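Local coordinates for gamma-glutamyltranspeptidase (Ggt) (Helicobacter pylori 26695, PDB 5BPK), which probably cleaves the gamma-glutamyl bond of glutathione and related compounds, hydrolysing them or transferring the gamma-glutamyl group, as an N-terminal nucleophile (Ntn) hydrolase, at residues Val98-Arg103 / Val261-Pro266; Gly85-Ile90 / Ile277-Pro282. All blocks are in the same frame, centred on the assembly; numbering follows the deposited sequence.

Interaction 1 of 2, residues Val98-Arg103 / Val261-Pro266. With 4UD ((2S)-amino[(5S)-4,5-dihydro-1,2-oxazol-5-yl]acetic acid), chain O; EDO (1,2-ethanediol), chain M.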
ATOM      1  N   VAL A  98       9.534 -13.808  -4.078  1.00 13.72           N
ATOM      2  CA  VAL A  98       8.517 -13.691  -5.111  1.00 12.50           C
ATOM      3  C   VAL A  98       7.605 -12.526  -4.794  1.00 11.06           C
ATOM      4  O   VAL A  98       7.532 -12.087  -3.644  1.00 13.25           O
ATOM      5  CB  VAL A  98       7.693 -14.994  -5.240  1.00 15.26           C
ATOM      6  CG1 VAL A  98       8.623 -16.189  -5.512  1.00 19.45           C
ATOM      7  CG2 VAL A  98       6.864 -15.227  -3.998  1.00 18.78           C
ATOM      8  N   ALA A  99       6.958 -11.996  -5.825  1.00 11.61           N
ATOM      9  CA  ALA A  99       6.021 -10.884  -5.675  1.00 11.65           C
ATOM     10  C   ALA A  99       4.700 -11.312  -6.278  1.00 13.98           C
ATOM     11  O   ALA A  99       4.667 -11.819  -7.401  1.00 18.17           O
ATOM     12  CB  ALA A  99       6.539  -9.650  -6.368  1.00 14.05           C
ATOM     13  N   LEU A 100       3.624 -11.157  -5.523  1.00 11.95           N
ATOM     14  CA  LEU A 100       2.293 -11.453  -6.011  1.00 10.98           C
ATOM     15  C   LEU A 100       1.564 -10.149  -6.349  1.00 10.05           C
ATOM     16  O   LEU A 100       1.390  -9.289  -5.498  1.00 10.35           O
ATOM     17  CB  LEU A 100       1.506 -12.237  -4.968  1.00 11.61           C
ATOM     18  CG  LEU A 100       0.071 -12.609  -5.339  1.00 12.71           C
ATOM     19  CD1 LEU A 100       0.001 -13.457  -6.585  1.00 12.58           C
ATOM     20  CD2 LEU A 100      -0.605 -13.285  -4.146  1.00 15.45           C
ATOM     21  N   ASP A 101       1.157 -10.040  -7.604  1.00 10.48           N
ATOM     22  CA  ASP A 101       0.378  -8.926  -8.131  1.00  8.88           C
ATOM     23  C   ASP A 101      -1.091  -9.356  -8.098  1.00 10.96           C
ATOM     24  O   ASP A 101      -1.522 -10.173  -8.921  1.00 11.03           O
ATOM     25  CB  ASP A 101       0.875  -8.636  -9.573  1.00  8.87           C
ATOM     26  CG  ASP A 101      -0.010  -7.680 -10.367  1.00 10.74           C
ATOM     27  OD1 ASP A 101      -1.073  -7.232  -9.893  1.00 12.43           O
ATOM     28  OD2 ASP A 101       0.384  -7.412 -11.529  1.00 11.98           O
ATOM     29  N   PHE A 102      -1.847  -8.809  -7.140  1.00  9.67           N
ATOM     30  CA  PHE A 102      -3.305  -8.894  -7.160  1.00  9.12           C
ATOM     31  C   PHE A 102      -3.943  -7.497  -7.266  1.00  8.76           C
ATOM     32  O   PHE A 102      -4.969  -7.195  -6.667  1.00  9.92           O
ATOM     33  CB  PHE A 102      -3.857  -9.762  -6.013  1.00 10.51           C
ATOM     34  CG  PHE A 102      -3.513  -9.301  -4.612  1.00  7.96           C
ATOM     35  CD1 PHE A 102      -2.325  -9.680  -4.003  1.00  9.83           C
ATOM     36  CD2 PHE A 102      -4.445  -8.609  -3.854  1.00 10.43           C
ATOM     37  CE1 PHE A 102      -2.051  -9.310  -2.691  1.00 10.59           C
ATOM     38  CE2 PHE A 102      -4.164  -8.220  -2.537  1.00  9.39           C
ATOM     39  CZ  PHE A 102      -2.959  -8.581  -1.957  1.00  9.38           C
ATOM     40  N   ARG A 103      -3.303  -6.665  -8.078  1.00  9.14           N
ATOM     41  CA  ARG A 103      -3.787  -5.322  -8.387  1.00 10.50           C
ATOM     42  C   ARG A 103      -5.042  -5.386  -9.252  1.00  8.96           C
ATOM     43  O   ARG A 103      -5.174  -6.254 -10.117  1.00 10.45           O
ATOM     44  CB  ARG A 103      -2.686  -4.559  -9.116  1.00 10.05           C
ATOM     45  CG  ARG A 103      -2.988  -3.117  -9.493  1.00  9.10           C
ATOM     46  CD  ARG A 103      -3.125  -2.201  -8.290  1.00  9.18           C
ATOM     47  NE  ARG A 103      -2.926  -0.801  -8.673  1.00 11.63           N
ATOM     48  CZ  ARG A 103      -3.025   0.237  -7.846  1.00 11.54           C
ATOM     49  NH1 ARG A 103      -3.366   0.071  -6.584  1.00 12.41           N
ATOM     50  NH2 ARG A 103      -2.797   1.464  -8.289  1.00 10.34           N
ATOM     51  N   VAL A 261      -4.436 -13.121 -11.023  1.00 13.87           N
ATOM     52  CA  VAL A 261      -3.222 -12.667 -10.315  1.00 13.60           C
ATOM     53  C   VAL A 261      -2.021 -12.969 -11.193  1.00 12.54           C
ATOM     54  O   VAL A 261      -2.113 -13.764 -12.128  1.00 13.09           O
ATOM     55  CB  VAL A 261      -3.001 -13.341  -8.917  1.00 13.20           C
ATOM     56  CG1 VAL A 261      -4.202 -13.100  -7.998  1.00 15.07           C
ATOM     57  CG2 VAL A 261      -2.678 -14.833  -9.051  1.00 15.49           C
ATOM     58  N   LYS A 262      -0.902 -12.314 -10.905  1.00 12.28           N
ATOM     59  CA  LYS A 262       0.359 -12.628 -11.549  1.00 12.29           C
ATOM     60  C   LYS A 262       1.460 -12.768 -10.520  1.00 11.64           C
ATOM     61  O   LYS A 262       1.668 -11.887  -9.688  1.00 12.88           O
ATOM     62  CB  LYS A 262       0.720 -11.567 -12.570  1.00 13.78           C
ATOM     63  CG  LYS A 262      -0.234 -11.608 -13.770  1.00 17.59           C
ATOM     64  CD  LYS A 262       0.250 -10.798 -14.944  1.00 18.88           C
ATOM     65  CE  LYS A 262       1.577 -11.288 -15.490  1.00 20.27           C
ATOM     66  NZ  LYS A 262       1.806 -10.795 -16.882  1.00 26.30           N
ATOM     67  N   TRP A 263       2.148 -13.905 -10.558  1.00 12.86           N
ATOM     68  CA  TRP A 263       3.382 -14.065  -9.804  1.00 13.32           C
ATOM     69  C   TRP A 263       4.511 -13.443 -10.600  1.00 12.65           C
ATOM     70  O   TRP A 263       4.811 -13.878 -11.718  1.00 15.40           O
ATOM     71  CB  TRP A 263       3.682 -15.533  -9.544  1.00 14.04           C
ATOM     72  CG  TRP A 263       2.690 -16.185  -8.663  1.00 13.56           C
ATOM     73  CD1 TRP A 263       1.648 -16.979  -9.042  1.00 16.48           C
ATOM     74  CD2 TRP A 263       2.637 -16.105  -7.237  1.00 13.70           C
ATOM     75  NE1 TRP A 263       0.944 -17.394  -7.940  1.00 17.34           N
ATOM     76  CE2 TRP A 263       1.532 -16.882  -6.814  1.00 17.16           C
ATOM     77  CE3 TRP A 263       3.420 -15.467  -6.272  1.00 14.07           C
ATOM     78  CZ2 TRP A 263       1.197 -17.033  -5.462  1.00 16.28           C
ATOM     79  CZ3 TRP A 263       3.092 -15.623  -4.941  1.00 14.57           C
ATOM     80  CH2 TRP A 263       1.984 -16.394  -4.547  1.00 15.88           C
ATOM     81  N   ARG A 264       5.121 -12.414 -10.032  1.00 12.14           N
ATOM     82  CA  ARG A 264       6.142 -11.646 -10.713  1.00 11.81           C
ATOM     83  C   ARG A 264       7.446 -11.724  -9.948  1.00 12.05           C
ATOM     84  O   ARG A 264       7.467 -11.974  -8.739  1.00 13.53           O
ATOM     85  CB  ARG A 264       5.710 -10.189 -10.839  1.00 12.74           C
ATOM     86  CG  ARG A 264       4.356  -9.989 -11.524  1.00 12.49           C
ATOM     87  CD  ARG A 264       4.177  -8.547 -11.884  1.00 12.31           C
ATOM     88  NE  ARG A 264       2.895  -8.169 -12.476  1.00 10.96           N
ATOM     89  CZ  ARG A 264       2.676  -8.006 -13.782  1.00 10.73           C
ATOM     90  NH1 ARG A 264       3.629  -8.259 -14.668  1.00 13.36           N
ATOM     91  NH2 ARG A 264       1.485  -7.586 -14.207  1.00 11.59           N
ATOM     92  N   LYS A 265       8.538 -11.459 -10.650  1.00 11.92           N
ATOM     93  CA  LYS A 265       9.809 -11.251  -9.996  1.00 13.14           C
ATOM     94  C   LYS A 265       9.753  -9.927  -9.241  1.00 12.22           C
ATOM     95  O   LYS A 265       9.262  -8.926  -9.776  1.00 13.32           O
ATOM     96  CB  LYS A 265      10.933 -11.214 -11.010  1.00 15.43           C
ATOM     97  CG  LYS A 265      11.203 -12.554 -11.675  1.00 20.52           C
ATOM     98  CD  LYS A 265      12.439 -12.459 -12.542  1.00 27.83           C
ATOM     99  CE  LYS A 265      12.695 -13.730 -13.325  1.00 34.83           C
ATOM    100  NZ  LYS A 265      13.910 -13.589 -14.183  1.00 40.75           N
ATOM    101  N   PRO A 266      10.197  -9.926  -7.979  1.00 12.97           N
ATOM    102  CA  PRO A 266      10.321  -8.653  -7.292  1.00 13.08           C
ATOM    103  C   PRO A 266      11.432  -7.823  -7.901  1.00 11.33           C
ATOM    104  O   PRO A 266      12.294  -8.355  -8.609  1.00 13.80           O
ATOM    105  CB  PRO A 266      10.692  -9.049  -5.856  1.00 13.95           C
ATOM    106  CG  PRO A 266      11.275 -10.384  -5.952  1.00 15.97           C
ATOM    107  CD  PRO A 266      10.766 -11.042  -7.200  1.00 13.76           C
TER
HETATM  108  C3  4UD O 701      -2.973   3.566  -0.123  1.00 22.64           C
HETATM  109  C4  4UD O 701      -2.700   3.269  -2.306  1.00 18.07           C
HETATM  110  C5  4UD O 701      -3.761   3.807  -1.363  1.00 23.69           C
HETATM  111  C6  4UD O 701      -2.704   3.869  -3.720  1.00 13.57           C
HETATM  112  C8  4UD O 701      -1.643   3.129  -4.503  1.00 13.00           C
HETATM  113  O9  4UD O 701      -1.872   2.054  -5.000  1.00 13.76           O
HETATM  114  O10 4UD O 701      -0.408   3.663  -4.653  1.00 12.30           O
HETATM  115  N7  4UD O 701      -4.000   3.646  -4.374  1.00 13.67           N
HETATM  116  O2  4UD O 701      -1.450   3.597  -1.705  1.00 24.83           O
HETATM  117  N1  4UD O 701      -1.716   3.464  -0.404  1.00 27.05           N
HETATM  118  C1  EDO M 409      -2.365 -19.256  -8.156  1.00 41.14           C
HETATM  119  O1  EDO M 409      -1.685 -18.487  -9.150  1.00 42.53           O
HETATM  120  C2  EDO M 409      -1.377 -19.683  -7.075  1.00 39.54           C
HETATM  121  O2  EDO M 409      -1.938 -20.718  -6.256  1.00 37.76           O
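Leu100 lays CD1 over one face of the Trp263 indole, 3.7 Å from the centroid of its six-membered ring and 9° off the normal, a CH-pi contact. Val98 CG2 approaches the same ring obliquely at CZ3, and at its edge NE1 donates to O1 of a 1,2-ethanediol. The Arg264 guanidinium has Lys262 CE against one face and the Asp101 carboxylate at its edge, the two planes 23° apart. Asp101 OD2 takes NE (2.8 Å) and NH2 (2.9 Å) of Arg264 in a side-on salt bridge, NE at the oxygen's anti lone pair and NH2 nearly along its C-O axis. Extended from CG to NE, Arg264 reaches past its strand partner Ala99 to Asp101, whose OD1 accepts from Arg103 N in an Asx turn and pairs with Arg69 of the other Ggt chain. Between the Leu100-Trp263 and Asp101-Arg264 faces the strands run antiparallel, Ala99 and Asp101 forming hydrogen-bonded pairs with Arg264 and Lys262; the small Ala99 lets Pro266 close in, CB to CB 4.2 Å. Asp334 binds Arg264 and Lys262. These are the middle two of this chain's four sheet strands: the Leu100 backbone is hydrogen-bonded to Ala88 of strand 85-91, and Val261 packs on helix 139-150.

Interaction 2 of 2, residues Gly85-Ile90 / Ile277-Pro282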
ATOM      1  N   GLY A  85      -7.612  -4.440  -4.122  1.00 10.28           N
ATOM      2  CA  GLY A  85      -6.480  -5.233  -4.588  1.00 11.15           C
ATOM      3  C   GLY A  85      -5.202  -4.771  -3.925  1.00  9.70           C
ATOM      4  O   GLY A  85      -5.206  -3.877  -3.055  1.00 10.42           O
ATOM      5  N   GLY A  86      -4.095  -5.375  -4.325  1.00  8.80           N
ATOM      6  CA  GLY A  86      -2.829  -5.060  -3.693  1.00 10.61           C
ATOM      7  C   GLY A  86      -1.707  -5.973  -4.128  1.00  9.77           C
ATOM      8  O   GLY A  86      -1.791  -6.604  -5.171  1.00  9.30           O
ATOM      9  N   PHE A  87      -0.660  -6.016  -3.309  1.00 10.63           N
ATOM     10  CA  PHE A  87       0.564  -6.745  -3.594  1.00  9.68           C
ATOM     11  C   PHE A  87       1.056  -7.476  -2.357  1.00  8.63           C
ATOM     12  O   PHE A  87       0.927  -6.972  -1.228  1.00 10.29           O
ATOM     13  CB  PHE A  87       1.665  -5.780  -4.038  1.00  9.57           C
ATOM     14  CG  PHE A  87       1.290  -4.921  -5.210  1.00  9.81           C
ATOM     15  CD1 PHE A  87       1.219  -5.461  -6.487  1.00  9.59           C
ATOM     16  CD2 PHE A  87       1.023  -3.578  -5.038  1.00 11.72           C
ATOM     17  CE1 PHE A  87       0.866  -4.659  -7.579  1.00 11.60           C
ATOM     18  CE2 PHE A  87       0.683  -2.759  -6.125  1.00 12.96           C
ATOM     19  CZ  PHE A  87       0.604  -3.311  -7.399  1.00 10.96           C
ATOM     20  N   ALA A  88       1.690  -8.621  -2.568  1.00  9.96           N
ATOM     21  CA  ALA A  88       2.374  -9.330  -1.484  1.00 11.08           C
ATOM     22  C   ALA A  88       3.778  -9.650  -1.945  1.00 11.99           C
ATOM     23  O   ALA A  88       3.959 -10.269  -2.991  1.00 13.60           O
ATOM     24  CB  ALA A  88       1.660 -10.617  -1.123  1.00 12.12           C
ATOM     25  N   VAL A  89       4.763  -9.205  -1.179  1.00  9.63           N
ATOM     26  CA  VAL A  89       6.149  -9.566  -1.394  1.00 10.40           C
ATOM     27  C   VAL A  89       6.480 -10.646  -0.351  1.00 11.32           C
ATOM     28  O   VAL A  89       6.221 -10.485   0.858  1.00  9.76           O
ATOM     29  CB  VAL A  89       7.057  -8.322  -1.329  1.00 11.12           C
ATOM     30  CG1 VAL A  89       8.521  -8.700  -1.216  1.00 13.45           C
ATOM     31  CG2 VAL A  89       6.833  -7.463  -2.561  1.00  9.91           C
ATOM     32  N   ILE A  90       7.021 -11.765  -0.829  1.00  9.61           N
ATOM     33  CA  ILE A  90       7.160 -12.952   0.005  1.00 11.56           C
ATOM     34  C   ILE A  90       8.581 -13.480  -0.091  1.00 10.71           C
ATOM     35  O   ILE A  90       9.101 -13.631  -1.189  1.00 12.53           O
ATOM     36  CB  ILE A  90       6.190 -14.058  -0.432  1.00 12.19           C
ATOM     37  CG1 ILE A  90       4.733 -13.570  -0.321  1.00 12.73           C
ATOM     38  CG2 ILE A  90       6.427 -15.319   0.414  1.00 15.44           C
ATOM     39  CD1 ILE A  90       3.702 -14.471  -0.997  1.00 15.34           C
ATOM     40  N   ILE A 277      14.208  -6.276  -1.238  1.00 11.57           N
ATOM     41  CA  ILE A 277      13.227  -7.010  -2.056  1.00 11.72           C
ATOM     42  C   ILE A 277      11.921  -6.234  -1.999  1.00 10.22           C
ATOM     43  O   ILE A 277      11.329  -6.112  -0.931  1.00 10.94           O
ATOM     44  CB  ILE A 277      12.973  -8.447  -1.516  1.00 11.73           C
ATOM     45  CG1 ILE A 277      14.304  -9.188  -1.315  1.00 12.38           C
ATOM     46  CG2 ILE A 277      12.013  -9.234  -2.438  1.00 12.95           C
ATOM     47  CD1 ILE A 277      15.035  -9.513  -2.590  1.00 19.15           C
ATOM     48  N   SER A 278      11.453  -5.730  -3.133  1.00  9.39           N
ATOM     49  CA  SER A 278      10.248  -4.901  -3.137  1.00 10.04           C
ATOM     50  C   SER A 278       9.403  -5.093  -4.391  1.00 11.11           C
ATOM     51  O   SER A 278       9.732  -5.927  -5.257  1.00 10.31           O
ATOM     52  CB  SER A 278      10.623  -3.428  -2.908  1.00 10.72           C
ATOM     53  OG  SER A 278       9.481  -2.643  -2.586  1.00 11.88           O
ATOM     54  N   MET A 279       8.298  -4.350  -4.476  1.00 10.62           N
ATOM     55  CA  MET A 279       7.316  -4.611  -5.525  1.00 10.52           C
ATOM     56  C   MET A 279       7.658  -3.967  -6.852  1.00  8.22           C
ATOM     57  O   MET A 279       7.944  -2.767  -6.935  1.00 11.23           O
ATOM     58  CB  MET A 279       5.920  -4.180  -5.116  1.00 11.01           C
ATOM     59  CG  MET A 279       4.860  -4.629  -6.097  1.00 11.20           C
ATOM     60  SD  MET A 279       4.724  -6.432  -6.182  1.00 11.13           S
ATOM     61  CE  MET A 279       4.198  -6.632  -7.895  1.00 14.42           C
ATOM     62  N   SER A 280       7.589  -4.804  -7.877  1.00 10.86           N
ATOM     63  CA  SER A 280       7.874  -4.458  -9.260  1.00 10.65           C
ATOM     64  C   SER A 280       6.612  -3.920  -9.946  1.00 10.27           C
ATOM     65  O   SER A 280       5.538  -3.899  -9.340  1.00 11.78           O
ATOM     66  CB  SER A 280       8.344  -5.729  -9.954  1.00 11.54           C
ATOM     67  OG  SER A 280       7.497  -6.827  -9.625  1.00 11.86           O
ATOM     68  N   PRO A 281       6.724  -3.504 -11.226  1.00 10.13           N
ATOM     69  CA  PRO A 281       5.521  -3.081 -11.928  1.00 10.26           C
ATOM     70  C   PRO A 281       4.431  -4.149 -11.857  1.00 10.61           C
ATOM     71  O   PRO A 281       4.722  -5.331 -12.010  1.00 10.81           O
ATOM     72  CB  PRO A 281       6.022  -2.858 -13.356  1.00 11.33           C
ATOM     73  CG  PRO A 281       7.401  -2.309 -13.128  1.00  9.41           C
ATOM     74  CD  PRO A 281       7.936  -3.165 -11.994  1.00 11.09           C
ATOM     75  N   PRO A 282       3.171  -3.744 -11.651  1.00 11.00           N
ATOM     76  CA  PRO A 282       2.579  -2.422 -11.820  1.00 10.57           C
ATOM     77  C   PRO A 282       2.663  -1.457 -10.636  1.00 10.40           C
ATOM     78  O   PRO A 282       2.005  -0.422 -10.665  1.00 11.16           O
ATOM     79  CB  PRO A 282       1.122  -2.752 -12.140  1.00 11.29           C
ATOM     80  CG  PRO A 282       0.870  -3.954 -11.335  1.00 12.13           C
ATOM     81  CD  PRO A 282       2.134  -4.755 -11.407  1.00 10.51           C
TER
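Phe87 and Met279 form a Met-aromatic contact in the core of the Ntn-hydrolase fold, between outer strand 85-91 of this chain's four-stranded antiparallel sheet and the loop after outer strand 274-278. The thioether crosses the phenyl group at about a right angle. Met279 CG lies 3.6 Å above the ring plane, offset toward the rim, whereas SD stands obliquely, 4.4 Å from the Phe87 centroid. The bend at chi2 (64°) sets SD beside CD1 and CB of Phe87, and methyl CE ends 3.5 Å from Phe87 CD1. An unbranched, flexible methionine suits this place because it can lay CG over the face and bring CE to the CD1 side. Pro282, behind a cis peptide bond, brings CG to the edge of the same ring, 3.8 Å from CE1 of Phe87. Farther along, branched Val89 serves two partners: CG1 meets Ile277 CG2 at 3.7 Å, and CG2 rests on the backbone at Ser278 C and Met279 N. No hydrogen bond joins the segments. Strands 97-102 and 262-271 lie between the outer strands in sheet order, Met279 touching Ala99 of the former, and a strand of the other Ggt chain pairs with both outer strands across the interface.

Overall arrangement
The two contacts belong to one sheet, their centres about 6 Å apart: interaction 1 joins its middle strands, and interaction 2 packs outer strand 85-91 against the end of strand 274-278 and the loop after it. They meet directly. Leu100 N lies 2.7 Å from Ala88 O, Lys265 O equally far from Ser280 OG, both probable hydrogen bonds, and Pro282 CD packs 3.2 Å from Asp101 OD2. Pro282 therefore touches both the salt bridge of interaction 1 and the Phe87 ring. Only interaction 1 touches the bound dihydro-oxazolyl amino acid: Arg103 NH1 donates to its O9 at 2.9 Å, whereas the Phe87 side chain lies about 6 Å from it. Ser72, Ser73, Asp43 and Asn21 of the other Ggt chain also bind the ligand.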